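Inorganic pyrophosphatase (Shewanella sp. AS-11, PDB 6LL8) probably hydrolyses inorganic diphosphate to two phosphates with the help of divalent metal ions such as manganese. Local coordinates at residues 75-80 with 98-103; 90-95 with 105-110; 217-222 with 252-257; 261-266 with 286-291. One frame throughout, in Å; residues are numbered along the deposited sequence.

Contact 1 of 4, residues 75-80 with 98-103; sequences SEITQA and LGDLTT. With CA (calcium ion), chain H.
Ser-75 and Ile-77 on one loop meet Gly-99 to Leu-101 on the other, joining two loops of the DHH domain that follow successive parallel strands, 68-72 and 88-94. Three nearly straight hydrogen bonds carry the polar part. The hydroxyl OG of Ser-75, placed between its own backbone N and carbonyl carbon (chi1 58°), takes the amide N of Gly-99 at 2.9 Å. The carbonyl O of Ser-75 accepts from Leu-101 N at 3.2 Å, the donor standing above the carbonyl plane. In the third bond Asp-100 folds its carboxylate across the start of the 3-10 turn 77-79, and OD1 receives Ile-77 N at 2.9 Å, nearly along its C-O axis. A water continues this grip, accepting from Thr-78 N and donating to the same OD1. An alanine in place of Asp-100 would probably leave Ile-77 N and this water without their acceptor and hold the start of the 3-10 turn less firmly to the opposite loop. Two carboxylates come close: OE1 of Glu-76 lies 3.8 Å from Asp-100 OD1, a like-charge approach probably eased by the salt bridge of Glu-76 OE2 to Lys-97. OE2 also presses on Gly-99 CA at 3.3 Å, where a side chain would collide with it. Apolar contact comes from Leu-101, whose CD2 reaches Ile-77 CG1 and Ala-80 CB, while CD1 covers the backbone of Ser-75. The loop 98-103 also binds the calcium ion through two of its carbonyl oxygens, with Gly-99 O and Leu-101 O each 2.7 Å from the metal.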
loop_
_atom_site.group_PDB
_atom_site.type_symbol
_atom_site.label_atom_id
_atom_site.label_comp_id
_atom_site.label_asym_id
_atom_site.label_seq_id
_atom_site.Cartn_x
_atom_site.Cartn_y
_atom_site.Cartn_z
ATOM N N SER A 75 6.052 -4.150 7.349
ATOM C CA SER A 75 6.907 -4.973 8.212
ATOM C C SER A 75 6.095 -6.047 8.935
ATOM O O SER A 75 6.343 -6.312 10.123
ATOM C CB SER A 75 7.740 -4.146 9.145
ATOM O OG SER A 75 6.954 -3.315 9.989
ATOM N N GLU A 76 5.187 -6.693 8.204
ATOM C CA GLU A 76 4.198 -7.625 8.778
ATOM C C GLU A 76 4.380 -9.045 8.269
ATOM O O GLU A 76 4.491 -9.262 7.061
ATOM C CB GLU A 76 2.781 -7.212 8.351
ATOM C CG GLU A 76 2.377 -5.810 8.749
ATOM C CD GLU A 76 2.221 -5.536 10.228
ATOM O OE1 GLU A 76 1.869 -6.439 10.981
ATOM O OE2 GLU A 76 2.478 -4.393 10.614
ATOM N N ILE A 77 4.255 -10.020 9.173
ATOM C CA ILE A 77 4.197 -11.431 8.758
ATOM C C ILE A 77 3.067 -11.630 7.756
ATOM O O ILE A 77 3.265 -12.312 6.745
ATOM C CB ILE A 77 4.048 -12.356 9.968
ATOM C CG1 ILE A 77 5.339 -12.347 10.773
ATOM C CG2 ILE A 77 3.662 -13.776 9.588
ATOM C CD1 ILE A 77 5.209 -13.066 12.112
ATOM N N THR A 78 1.888 -11.065 7.993
ATOM C CA THR A 78 0.706 -11.314 7.152
ATOM C C THR A 78 0.858 -10.742 5.744
ATOM O O THR A 78 0.061 -11.100 4.870
ATOM C CB THR A 78 -0.572 -10.726 7.773
ATOM O OG1 THR A 78 -0.313 -9.344 8.055
ATOM C CG2 THR A 78 -1.061 -11.486 8.994
ATOM N N GLN A 79 1.785 -9.851 5.508
ATOM C CA GLN A 79 1.964 -9.198 4.202
ATOM C C GLN A 79 3.260 -9.643 3.534
ATOM O O GLN A 79 3.514 -9.233 2.403
ATOM C CB GLN A 79 1.921 -7.684 4.370
ATOM C CG GLN A 79 0.559 -7.226 4.865
ATOM C CD GLN A 79 0.540 -5.745 5.131
ATOM O OE1 GLN A 79 1.150 -4.984 4.348
ATOM N NE2 GLN A 79 -0.297 -5.367 6.114
ATOM N N ALA A 80 4.073 -10.449 4.207
ATOM C CA ALA A 80 5.354 -10.944 3.695
ATOM C C ALA A 80 5.138 -12.230 2.927
ATOM O O ALA A 80 4.092 -12.874 3.019
ATOM C CB ALA A 80 6.282 -11.230 4.851
ATOM N N LEU A 98 5.592 -0.526 13.065
ATOM C CA LEU A 98 6.499 -1.673 13.188
ATOM C C LEU A 98 5.673 -2.922 13.463
ATOM O O LEU A 98 5.021 -3.025 14.497
ATOM C CB LEU A 98 7.507 -1.435 14.296
ATOM C CG LEU A 98 8.553 -2.522 14.465
ATOM C CD1 LEU A 98 9.359 -2.720 13.185
ATOM C CD2 LEU A 98 9.463 -2.208 15.625
ATOM N N GLY A 99 5.696 -3.831 12.507
ATOM C CA GLY A 99 4.969 -5.086 12.598
ATOM C C GLY A 99 5.789 -6.185 13.191
ATOM O O GLY A 99 6.843 -5.982 13.803
ATOM N N ASP A 100 5.285 -7.411 13.010
ATOM C CA ASP A 100 5.797 -8.593 13.721
ATOM C C ASP A 100 6.825 -9.377 12.918
ATOM O O ASP A 100 7.234 -10.438 13.385
ATOM C CB ASP A 100 4.640 -9.435 14.219
ATOM C CG ASP A 100 3.683 -9.930 13.167
ATOM O OD1 ASP A 100 3.776 -9.519 12.014
ATOM O OD2 ASP A 100 2.775 -10.737 13.596
ATOM N N LEU A 101 7.348 -8.835 11.813
ATOM C CA LEU A 101 8.585 -9.401 11.284
ATOM C C LEU A 101 9.689 -9.302 12.334
ATOM O O LEU A 101 9.736 -8.356 13.158
ATOM C CB LEU A 101 9.029 -8.717 9.992
ATOM C CG LEU A 101 8.155 -8.970 8.776
ATOM C CD1 LEU A 101 8.690 -8.194 7.599
ATOM C CD2 LEU A 101 8.026 -10.447 8.453
ATOM N N THR A 102 10.578 -10.283 12.276
ATOM C CA THR A 102 11.785 -10.377 13.094
ATOM C C THR A 102 12.891 -10.970 12.246
ATOM O O THR A 102 12.624 -11.609 11.225
ATOM C CB THR A 102 11.556 -11.243 14.330
ATOM O OG1 THR A 102 11.199 -12.547 13.901
ATOM C CG2 THR A 102 10.531 -10.699 15.299
ATOM N N THR A 103 14.119 -10.805 12.692
ATOM C CA THR A 103 15.279 -11.488 12.092
ATOM C C THR A 103 16.131 -12.116 13.189
ATOM O O THR A 103 16.014 -11.741 14.357
ATOM C CB THR A 103 16.113 -10.530 11.234
ATOM O OG1 THR A 103 16.810 -9.629 12.109
ATOM C CG2 THR A 103 15.293 -9.769 10.224
HETATM CA CA CA H . 9.010 -6.738 15.238
HETATM O O HOH W 1 1.428 -10.269 10.829
#

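Contact 2 of 4, residues 90-95 with 105-110. With MG (magnesium ion), chain D.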
loop_
_atom_site.group_PDB
_atom_site.type_symbol
_atom_site.label_atom_id
_atom_site.label_comp_id
_atom_site.label_asym_id
_atom_site.label_seq_id
_atom_site.Cartn_x
_atom_site.Cartn_y
_atom_site.Cartn_z
ATOM N N VAL A 90 17.445 -8.863 4.831
ATOM C CA VAL A 90 18.624 -8.007 4.880
ATOM C C VAL A 90 18.253 -6.542 5.043
ATOM O O VAL A 90 19.097 -5.737 5.436
ATOM C CB VAL A 90 19.559 -8.226 3.688
ATOM C CG1 VAL A 90 20.133 -9.636 3.726
ATOM C CG2 VAL A 90 18.901 -7.922 2.350
ATOM N N GLY A 91 17.008 -6.198 4.764
ATOM C CA GLY A 91 16.603 -4.800 4.851
ATOM C C GLY A 91 15.113 -4.642 4.873
ATOM O O GLY A 91 14.396 -5.531 4.383
ATOM N N ILE A 92 14.655 -3.518 5.400
ATOM C CA ILE A 92 13.260 -3.055 5.310
ATOM C C ILE A 92 13.330 -1.578 4.974
ATOM O O ILE A 92 14.005 -0.824 5.702
ATOM C CB ILE A 92 12.465 -3.259 6.598
ATOM C CG1 ILE A 92 12.482 -4.741 7.018
ATOM C CG2 ILE A 92 11.046 -2.739 6.438
ATOM C CD1 ILE A 92 11.865 -4.989 8.375
ATOM N N VAL A 93 12.609 -1.148 3.957
ATOM C CA VAL A 93 12.369 0.288 3.686
ATOM C C VAL A 93 10.869 0.482 3.720
ATOM O O VAL A 93 10.135 -0.212 3.003
ATOM C CB VAL A 93 13.023 0.762 2.378
ATOM C CG1 VAL A 93 12.607 -0.030 1.150
ATOM C CG2 VAL A 93 12.766 2.241 2.197
ATOM N N ASP A 94 10.389 1.400 4.565
ATOM C CA ASP A 94 8.939 1.438 4.825
ATOM C C ASP A 94 8.553 2.734 5.492
ATOM O O ASP A 94 9.395 3.542 5.892
ATOM C CB ASP A 94 8.534 0.227 5.669
ATOM C CG ASP A 94 7.041 0.003 5.788
ATOM O OD1 ASP A 94 6.300 0.459 4.864
ATOM O OD2 ASP A 94 6.619 -0.626 6.765
ATOM N N HIS A 95 7.248 2.888 5.681
ATOM C CA HIS A 95 6.590 4.052 6.306
ATOM C C HIS A 95 5.341 3.622 7.083
ATOM O O HIS A 95 4.447 4.431 7.285
ATOM C CB HIS A 95 6.294 5.120 5.258
ATOM C CG HIS A 95 5.320 4.746 4.177
ATOM N ND1 HIS A 95 4.378 5.646 3.745
ATOM C CD2 HIS A 95 5.174 3.653 3.389
ATOM C CE1 HIS A 95 3.704 5.082 2.737
ATOM N NE2 HIS A 95 4.153 3.872 2.483
ATOM N N THR A 105 19.509 -11.894 12.568
ATOM C CA THR A 105 20.745 -11.240 12.170
ATOM C C THR A 105 20.538 -9.739 12.053
ATOM O O THR A 105 19.462 -9.276 11.645
ATOM C CB THR A 105 21.188 -11.809 10.808
ATOM O OG1 THR A 105 20.064 -11.850 9.931
ATOM C CG2 THR A 105 21.766 -13.200 10.959
ATOM N N PRO A 106 21.586 -8.937 12.287
ATOM C CA PRO A 106 21.528 -7.505 11.996
ATOM C C PRO A 106 21.078 -7.270 10.555
ATOM O O PRO A 106 21.339 -8.056 9.630
ATOM C CB PRO A 106 22.950 -7.011 12.257
ATOM C CG PRO A 106 23.427 -7.958 13.333
ATOM C CD PRO A 106 22.861 -9.305 12.936
ATOM N N LEU A 107 20.415 -6.142 10.361
ATOM C CA LEU A 107 19.816 -5.744 9.070
ATOM C C LEU A 107 19.823 -4.230 8.945
ATOM O O LEU A 107 20.140 -3.515 9.909
ATOM C CB LEU A 107 18.385 -6.281 8.913
ATOM C CG LEU A 107 17.287 -5.519 9.661
ATOM C CD1 LEU A 107 15.922 -5.944 9.144
ATOM C CD2 LEU A 107 17.361 -5.689 11.178
ATOM N N GLU A 108 19.477 -3.743 7.767
ATOM C CA GLU A 108 19.164 -2.321 7.562
ATOM C C GLU A 108 17.680 -2.081 7.670
ATOM O O GLU A 108 16.882 -2.858 7.133
ATOM C CB GLU A 108 19.410 -1.902 6.136
ATOM C CG GLU A 108 20.833 -1.937 5.725
ATOM C CD GLU A 108 21.105 -1.073 4.511
ATOM O OE1 GLU A 108 20.168 -0.743 3.706
ATOM O OE2 GLU A 108 22.235 -0.680 4.442
ATOM N N CYS A 109 17.302 -1.020 8.359
ATOM C CA CYS A 109 15.934 -0.494 8.262
ATOM C C CYS A 109 16.033 0.986 7.961
ATOM O O CYS A 109 16.674 1.753 8.696
ATOM C CB CYS A 109 15.112 -0.676 9.519
ATOM S SG CYS A 109 14.973 -2.403 10.050
ATOM N N TRP A 110 15.378 1.370 6.870
ATOM C CA TRP A 110 15.139 2.769 6.480
ATOM C C TRP A 110 13.641 2.972 6.603
ATOM O O TRP A 110 12.911 2.760 5.639
ATOM C CB TRP A 110 15.640 3.029 5.066
ATOM C CG TRP A 110 17.112 2.985 4.854
ATOM C CD1 TRP A 110 17.904 1.886 4.762
ATOM C CD2 TRP A 110 17.919 4.117 4.563
ATOM N NE1 TRP A 110 19.168 2.273 4.470
ATOM C CE2 TRP A 110 19.215 3.620 4.317
ATOM C CE3 TRP A 110 17.675 5.482 4.483
ATOM C CZ2 TRP A 110 20.265 4.467 3.974
ATOM C CZ3 TRP A 110 18.717 6.318 4.128
ATOM C CH2 TRP A 110 19.986 5.808 3.892
HETATM MG MG MG D . 3.235 2.792 0.739
#
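Ile-92 is bound through both its peptide groups to the neighbouring strand: its N donates to Glu-108 O at 2.9 Å and its O accepts from Trp-110 N at 2.8 Å. Glu-108 N to Val-90 O precedes this pair and Asp-94 N to Trp-110 O follows it. Between these bonds the CA atoms of Gly-91 and Val-93 make CH...O contacts with the carbonyls of Glu-108 and Trp-110. Side chains add little across the strands. On the face shared with Trp-110, Val-93 CG2, anti to its backbone N, comes to 4.1 Å from Trp-110 CB. On the other face Ile-92 CG1 meets Leu-107 CD1 at 4.2 Å, and Cys-109 SG lies beside Ile-92 CB. The strands run parallel, 7° apart, at one border of the six-stranded parallel sheet of the DHH domain, where 108-111 is the outermost strand and 88-94 is bonded on its other flank to 68-72. Helix 117-128 covers the Val-93 and Trp-110 face through Val-120 and Met-124. In the conformer modelled, Glu-108 OE1 bonds the hydroxyl of Tyr-70 and is only weakly bonded to Trp-110 NE1, with Glu-108 CD in plane at the edge of the indole. Beyond the strand end, His-95 N donates to Asp-94 OD1 at 2.7 Å from above the carboxylate plane. His-95 NE2 binds a magnesium ion at 2.2 Å, shared with Asp-15, Asp-73 and Asp-147, while ND1 is held by the carbonyl O of Val-114.

Contact 3 of 4, residues 217-222 with 252-257; sequences QLEVID and LLTDIM
Gln-217 reaches over to Thr-254, the two side chains crossing at a slant so that amide NE2 meets hydroxyl OG1 at 2.9 Å. The bond is almost perfectly straight (178°) and OG1 lies in the amide plane. With CG anti to the backbone N (chi1 -177°) and the chain extended beyond it, the glutamine passes CB of Leu-252 on the way, CG coming within 4.0 Å. Farther along the same face, Glu-219 and Thr-254 lie side by side and point the same way, and Glu-219 CB rests on Ile-256 CG2. On the other face Leu-218 and Leu-253 are also side by side, their tips CD1 and CD2 4.0 Å apart. The side chains project from two parallel strands of the beta-alpha-beta unit 211-220, 230-243, 248-255 in the DHHA2 domain. Thr-254 bonds through both backbone atoms, N to Leu-218 O and O to Val-220 N; Ile-256 N to Val-220 O carries the pairing to the first residue after strand 248-255. There, in the conformers modelled, Ile-221 and Met-257 lie alongside one another. Asp-255 OD1 accepts Met-257 N in an Asx turn, while OD2 pairs with Lys-258, which probably eases the approach of the two carboxylates of Asp-255 and Asp-222. The buried polar ends have second partners: Thr-254 OG1 also bonds Ser-261 OG, and Gln-217 NE2 also donates to Leu-292 O. Two acceptors on NE2 thus probably fix the rotation of the Gln-217 amide, on a side chain that also touches the bound imidodiphosphate.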
loop_
_atom_site.group_PDB
_atom_site.type_symbol
_atom_site.label_atom_id
_atom_site.label_comp_id
_atom_site.label_asym_id
_atom_site.label_seq_id
_atom_site.Cartn_x
_atom_site.Cartn_y
_atom_site.Cartn_z
ATOM N N GLN A 217 -9.440 -1.294 0.664
ATOM C CA GLN A 217 -9.683 0.123 0.359
ATOM C C GLN A 217 -9.876 0.289 -1.132
ATOM O O GLN A 217 -9.161 -0.340 -1.919
ATOM C CB GLN A 217 -8.536 0.987 0.866
ATOM C CG GLN A 217 -8.800 2.481 0.636
ATOM C CD GLN A 217 -7.863 3.400 1.368
ATOM O OE1 GLN A 217 -6.696 3.069 1.557
ATOM N NE2 GLN A 217 -8.352 4.540 1.827
ATOM N N LEU A 218 -10.831 1.126 -1.494
ATOM C CA LEU A 218 -11.067 1.534 -2.884
ATOM C C LEU A 218 -11.129 3.052 -2.911
ATOM O O LEU A 218 -12.161 3.648 -2.568
ATOM C CB LEU A 218 -12.342 0.913 -3.424
ATOM C CG LEU A 218 -12.288 -0.597 -3.548
ATOM C CD1 LEU A 218 -13.685 -1.190 -3.629
ATOM C CD2 LEU A 218 -11.440 -1.017 -4.741
ATOM N N GLU A 219 -10.054 3.681 -3.343
ATOM C CA GLU A 219 -9.973 5.135 -3.516
ATOM C C GLU A 219 -10.480 5.510 -4.898
ATOM O O GLU A 219 -10.031 4.954 -5.907
ATOM C CB GLU A 219 -8.525 5.612 -3.413
ATOM C CG GLU A 219 -7.838 5.394 -2.074
ATOM C CD GLU A 219 -6.328 5.376 -2.270
ATOM O OE1 GLU A 219 -5.855 4.538 -3.092
ATOM O OE2 GLU A 219 -5.652 6.199 -1.685
ATOM N N VAL A 220 -11.426 6.427 -4.916
ATOM C CA VAL A 220 -12.068 6.864 -6.171
ATOM C C VAL A 220 -12.326 8.358 -6.107
ATOM O O VAL A 220 -12.278 8.963 -5.032
ATOM C CB VAL A 220 -13.381 6.094 -6.416
ATOM C CG1 VAL A 220 -13.163 4.600 -6.529
ATOM C CG2 VAL A 220 -14.407 6.408 -5.359
ATOM N N ILE A 221 -12.680 8.934 -7.238
ATOM C CA ILE A 221 -13.007 10.378 -7.340
ATOM C C ILE A 221 -14.441 10.672 -6.902
ATOM O O ILE A 221 -14.693 11.801 -6.490
ATOM C CB ILE A 221 -12.752 10.834 -8.773
ATOM C CG1 ILE A 221 -11.248 10.878 -9.031
ATOM C CG2 ILE A 221 -13.438 12.163 -9.021
ATOM C CD1 ILE A 221 -10.883 10.996 -10.469
ATOM N N ASP A 222 -15.326 9.687 -6.983
ATOM C CA ASP A 222 -16.771 9.853 -6.713
ATOM C C ASP A 222 -17.352 8.555 -6.168
ATOM O O ASP A 222 -17.426 7.569 -6.909
ATOM C CB ASP A 222 -17.457 10.310 -8.007
ATOM C CG ASP A 222 -18.960 10.523 -7.907
ATOM O OD1 ASP A 222 -19.495 10.343 -6.788
ATOM O OD2 ASP A 222 -19.579 10.868 -8.962
ATOM N N LEU A 252 -13.024 0.048 3.036
ATOM C CA LEU A 252 -13.077 1.510 2.925
ATOM C C LEU A 252 -13.401 1.916 1.512
ATOM O O LEU A 252 -12.663 1.577 0.577
ATOM C CB LEU A 252 -11.708 2.089 3.296
ATOM C CG LEU A 252 -11.261 1.897 4.740
ATOM C CD1 LEU A 252 -9.743 1.935 4.813
ATOM C CD2 LEU A 252 -11.867 2.969 5.634
ATOM N N LEU A 253 -14.504 2.620 1.348
ATOM C CA LEU A 253 -14.866 3.244 0.054
ATOM C C LEU A 253 -14.483 4.717 0.230
ATOM O O LEU A 253 -15.136 5.461 0.975
ATOM C CB LEU A 253 -16.359 3.069 -0.226
ATOM C CG LEU A 253 -16.884 1.643 -0.151
ATOM C CD1 LEU A 253 -18.377 1.632 -0.466
ATOM C CD2 LEU A 253 -16.132 0.716 -1.098
ATOM N N THR A 254 -13.371 5.111 -0.364
ATOM C CA THR A 254 -12.700 6.379 -0.058
ATOM C C THR A 254 -12.887 7.337 -1.220
ATOM O O THR A 254 -12.464 7.058 -2.327
ATOM C CB THR A 254 -11.233 6.146 0.238
ATOM O OG1 THR A 254 -11.128 5.272 1.364
ATOM C CG2 THR A 254 -10.503 7.441 0.486
ATOM N N ASP A 255 -13.513 8.482 -0.941
ATOM C CA ASP A 255 -13.731 9.544 -1.931
ATOM C C ASP A 255 -12.619 10.561 -1.748
ATOM O O ASP A 255 -12.555 11.227 -0.704
ATOM C CB ASP A 255 -15.121 10.127 -1.700
ATOM C CG ASP A 255 -15.529 11.157 -2.721
ATOM O OD1 ASP A 255 -14.693 12.019 -3.016
ATOM O OD2 ASP A 255 -16.687 11.028 -3.264
ATOM N N ILE A 256 -11.747 10.661 -2.738
ATOM C CA ILE A 256 -10.564 11.534 -2.609
ATOM C C ILE A 256 -10.908 13.004 -2.793
ATOM O O ILE A 256 -10.069 13.837 -2.464
ATOM C CB ILE A 256 -9.420 11.102 -3.510
ATOM C CG1 ILE A 256 -9.681 11.380 -4.983
ATOM C CG2 ILE A 256 -9.044 9.659 -3.232
ATOM C CD1 ILE A 256 -8.470 11.782 -5.760
ATOM N N MET A 257 -12.094 13.308 -3.275
ATOM C CA MET A 257 -12.493 14.724 -3.413
ATOM C C MET A 257 -13.255 15.173 -2.151
ATOM O O MET A 257 -12.928 16.270 -1.681
ATOM C CB MET A 257 -13.278 14.938 -4.715
ATOM C CG MET A 257 -12.559 14.353 -5.968
ATOM S SD MET A 257 -10.911 15.062 -6.394
ATOM C CE MET A 257 -11.422 16.731 -6.786
HETATM O O HOH W 2 -16.576 13.297 -5.174
#

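Contact 4 of 4, residues 261-266 with 286-291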
loop_
_atom_site.group_PDB
_atom_site.type_symbol
_atom_site.label_atom_id
_atom_site.label_comp_id
_atom_site.label_asym_id
_atom_site.label_seq_id
_atom_site.Cartn_x
_atom_site.Cartn_y
_atom_site.Cartn_z
ATOM N N SER A 261 -14.280 8.535 3.967
ATOM C CA SER A 261 -14.513 7.129 3.593
ATOM C C SER A 261 -15.806 6.628 4.194
ATOM O O SER A 261 -16.068 6.892 5.377
ATOM C CB SER A 261 -13.377 6.239 4.087
ATOM O OG SER A 261 -12.125 6.582 3.510
ATOM N N GLU A 262 -16.518 5.805 3.433
ATOM C CA GLU A 262 -17.561 4.960 4.023
ATOM C C GLU A 262 -16.920 3.615 4.326
ATOM O O GLU A 262 -16.368 3.009 3.393
ATOM C CB GLU A 262 -18.736 4.826 3.065
ATOM C CG GLU A 262 -19.850 4.021 3.697
ATOM C CD GLU A 262 -21.126 3.928 2.920
ATOM O OE1 GLU A 262 -21.038 3.610 1.755
ATOM O OE2 GLU A 262 -22.179 4.119 3.523
ATOM N N MET A 263 -17.033 3.146 5.539
ATOM C CA MET A 263 -16.503 1.837 5.897
ATOM C C MET A 263 -17.631 0.838 5.982
ATOM O O MET A 263 -18.600 1.056 6.698
ATOM C CB MET A 263 -15.766 1.891 7.230
ATOM C CG MET A 263 -15.094 0.584 7.606
ATOM S SD MET A 263 -14.370 0.582 9.258
ATOM C CE MET A 263 -12.794 1.355 8.896
ATOM N N LEU A 264 -17.495 -0.251 5.252
ATOM C CA LEU A 264 -18.378 -1.429 5.329
ATOM C C LEU A 264 -17.736 -2.388 6.326
ATOM O O LEU A 264 -16.517 -2.649 6.204
ATOM C CB LEU A 264 -18.544 -2.083 3.962
ATOM C CG LEU A 264 -18.939 -1.169 2.806
ATOM C CD1 LEU A 264 -19.089 -1.964 1.515
ATOM C CD2 LEU A 264 -20.183 -0.379 3.103
ATOM N N VAL A 265 -18.507 -2.942 7.263
ATOM C CA VAL A 265 -17.951 -3.705 8.388
ATOM C C VAL A 265 -18.703 -5.014 8.541
ATOM O O VAL A 265 -19.945 -4.993 8.717
ATOM C CB VAL A 265 -18.066 -2.889 9.691
ATOM C CG1 VAL A 265 -17.532 -3.673 10.886
ATOM C CG2 VAL A 265 -17.384 -1.530 9.572
ATOM N N VAL A 266 -17.972 -6.101 8.623
ATOM C CA VAL A 266 -18.481 -7.379 9.181
ATOM C C VAL A 266 -17.511 -7.819 10.260
ATOM O O VAL A 266 -16.319 -7.832 10.017
ATOM C CB VAL A 266 -18.688 -8.445 8.093
ATOM C CG1 VAL A 266 -19.804 -8.021 7.165
ATOM C CG2 VAL A 266 -17.433 -8.731 7.298
ATOM N N VAL A 286 -20.518 2.839 8.161
ATOM C CA VAL A 286 -20.262 4.081 8.923
ATOM C C VAL A 286 -19.534 5.062 8.010
ATOM O O VAL A 286 -18.577 4.674 7.314
ATOM C CB VAL A 286 -19.509 3.821 10.246
ATOM C CG1 VAL A 286 -18.141 3.192 10.052
ATOM C CG2 VAL A 286 -19.393 5.097 11.075
ATOM N N TRP A 287 -19.909 6.316 8.046
ATOM C CA TRP A 287 -19.213 7.399 7.323
ATOM C C TRP A 287 -18.167 7.990 8.237
ATOM O O TRP A 287 -18.462 8.389 9.386
ATOM C CB TRP A 287 -20.184 8.488 6.865
ATOM C CG TRP A 287 -19.473 9.620 6.209
ATOM C CD1 TRP A 287 -19.271 10.859 6.741
ATOM C CD2 TRP A 287 -18.735 9.601 4.973
ATOM N NE1 TRP A 287 -18.514 11.620 5.900
ATOM C CE2 TRP A 287 -18.197 10.894 4.785
ATOM C CE3 TRP A 287 -18.566 8.656 3.959
ATOM C CZ2 TRP A 287 -17.432 11.237 3.675
ATOM C CZ3 TRP A 287 -17.816 9.003 2.849
ATOM C CH2 TRP A 287 -17.252 10.275 2.707
ATOM N N LEU A 288 -16.937 7.997 7.743
ATOM C CA LEU A 288 -15.748 8.477 8.469
ATOM C C LEU A 288 -15.236 9.716 7.751
ATOM O O LEU A 288 -14.384 9.650 6.861
ATOM C CB LEU A 288 -14.685 7.387 8.561
ATOM C CG LEU A 288 -15.156 6.086 9.224
ATOM C CD1 LEU A 288 -14.057 5.043 9.123
ATOM C CD2 LEU A 288 -15.572 6.304 10.666
ATOM N N ASP A 289 -15.749 10.862 8.150
ATOM C CA ASP A 289 -15.335 12.159 7.594
ATOM C C ASP A 289 -13.819 12.302 7.758
ATOM O O ASP A 289 -13.297 11.989 8.834
ATOM C CB ASP A 289 -16.079 13.272 8.316
ATOM C CG ASP A 289 -15.672 14.642 7.862
ATOM O OD1 ASP A 289 -16.118 15.010 6.801
ATOM O OD2 ASP A 289 -14.827 15.273 8.577
ATOM N N GLY A 290 -13.144 12.815 6.727
ATOM C CA GLY A 290 -11.716 13.126 6.804
ATOM C C GLY A 290 -10.818 11.915 6.636
ATOM O O GLY A 290 -9.598 12.117 6.532
ATOM N N VAL A 291 -11.346 10.696 6.590
ATOM C CA VAL A 291 -10.481 9.505 6.561
ATOM C C VAL A 291 -10.087 9.192 5.133
ATOM O O VAL A 291 -10.925 8.837 4.277
ATOM C CB VAL A 291 -11.147 8.328 7.267
ATOM C CG1 VAL A 291 -10.354 7.056 7.039
ATOM C CG2 VAL A 291 -11.281 8.632 8.736
#
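Leu-288 O is gripped by two amides that arrive from opposite faces of its carbonyl plane: Ser-261 N at 3.1 Å from the neighbouring strand, and Val-291 N, which closes the type II turn 288-291. The strands are antiparallel and form one border of the five-stranded mixed sheet of the DHHA2 domain. Ser-261 and Leu-288 are a hydrogen-bonded pair, completed by Leu-288 N to Ser-261 O at 2.8 Å; Met-263 and Val-286 form the next such pair. Ser-261 also holds the turn by its side chain. Its OG, anti to the carbonyl carbon (chi1 -62°), donates to Val-291 O at 2.7 Å from above the carbonyl plane. An alanine at Ser-261 would probably leave Val-291 O and the hydroxyl of Thr-254 in the adjacent strand without this shared mate, so that the end of the turn is tied less firmly to the sheet. On the same face Met-263 is bent at its thioether, and its CE lies 3.9 Å from Leu-288 CD1 as the two side chains cross at a slant; its CB packs against Val-286 CG1. Helix 272-277 adds Thr-273 and Tyr-277 beside Met-263. The other face carries Glu-262, salt-bridged to Lys-230, and Trp-287. The indole lies against the Ser-261 backbone: Ser-261 O sits 3.3 Å above the ring plane, offset toward the rim, and Glu-262 CB meets the ring at its edge.

Overall arrangement
From the N terminus, contacts 1 and 2 come first and cross along the chain: 75-80 and 90-95 are each followed in turn by their partners, 98-103 and 105-110. They touch where Ser-75 packs near Asp-94 and Ile-92, so these loops pack against strand 88-94 of the parallel DHH sheet. Contact 3 opens only after both have closed, and spans the helix 230-243 of a crossover; contact 4 follows in series, closing the loop that holds helix 272-277. Contacts 3 and 4 lie 10 Å apart between centres, joined through neighbouring strands 248-255 and 260-267 of the DHHA2 sheet. Contacts 2 and 3 lie on opposite sides of the chain's centre, about 31 Å apart between centres.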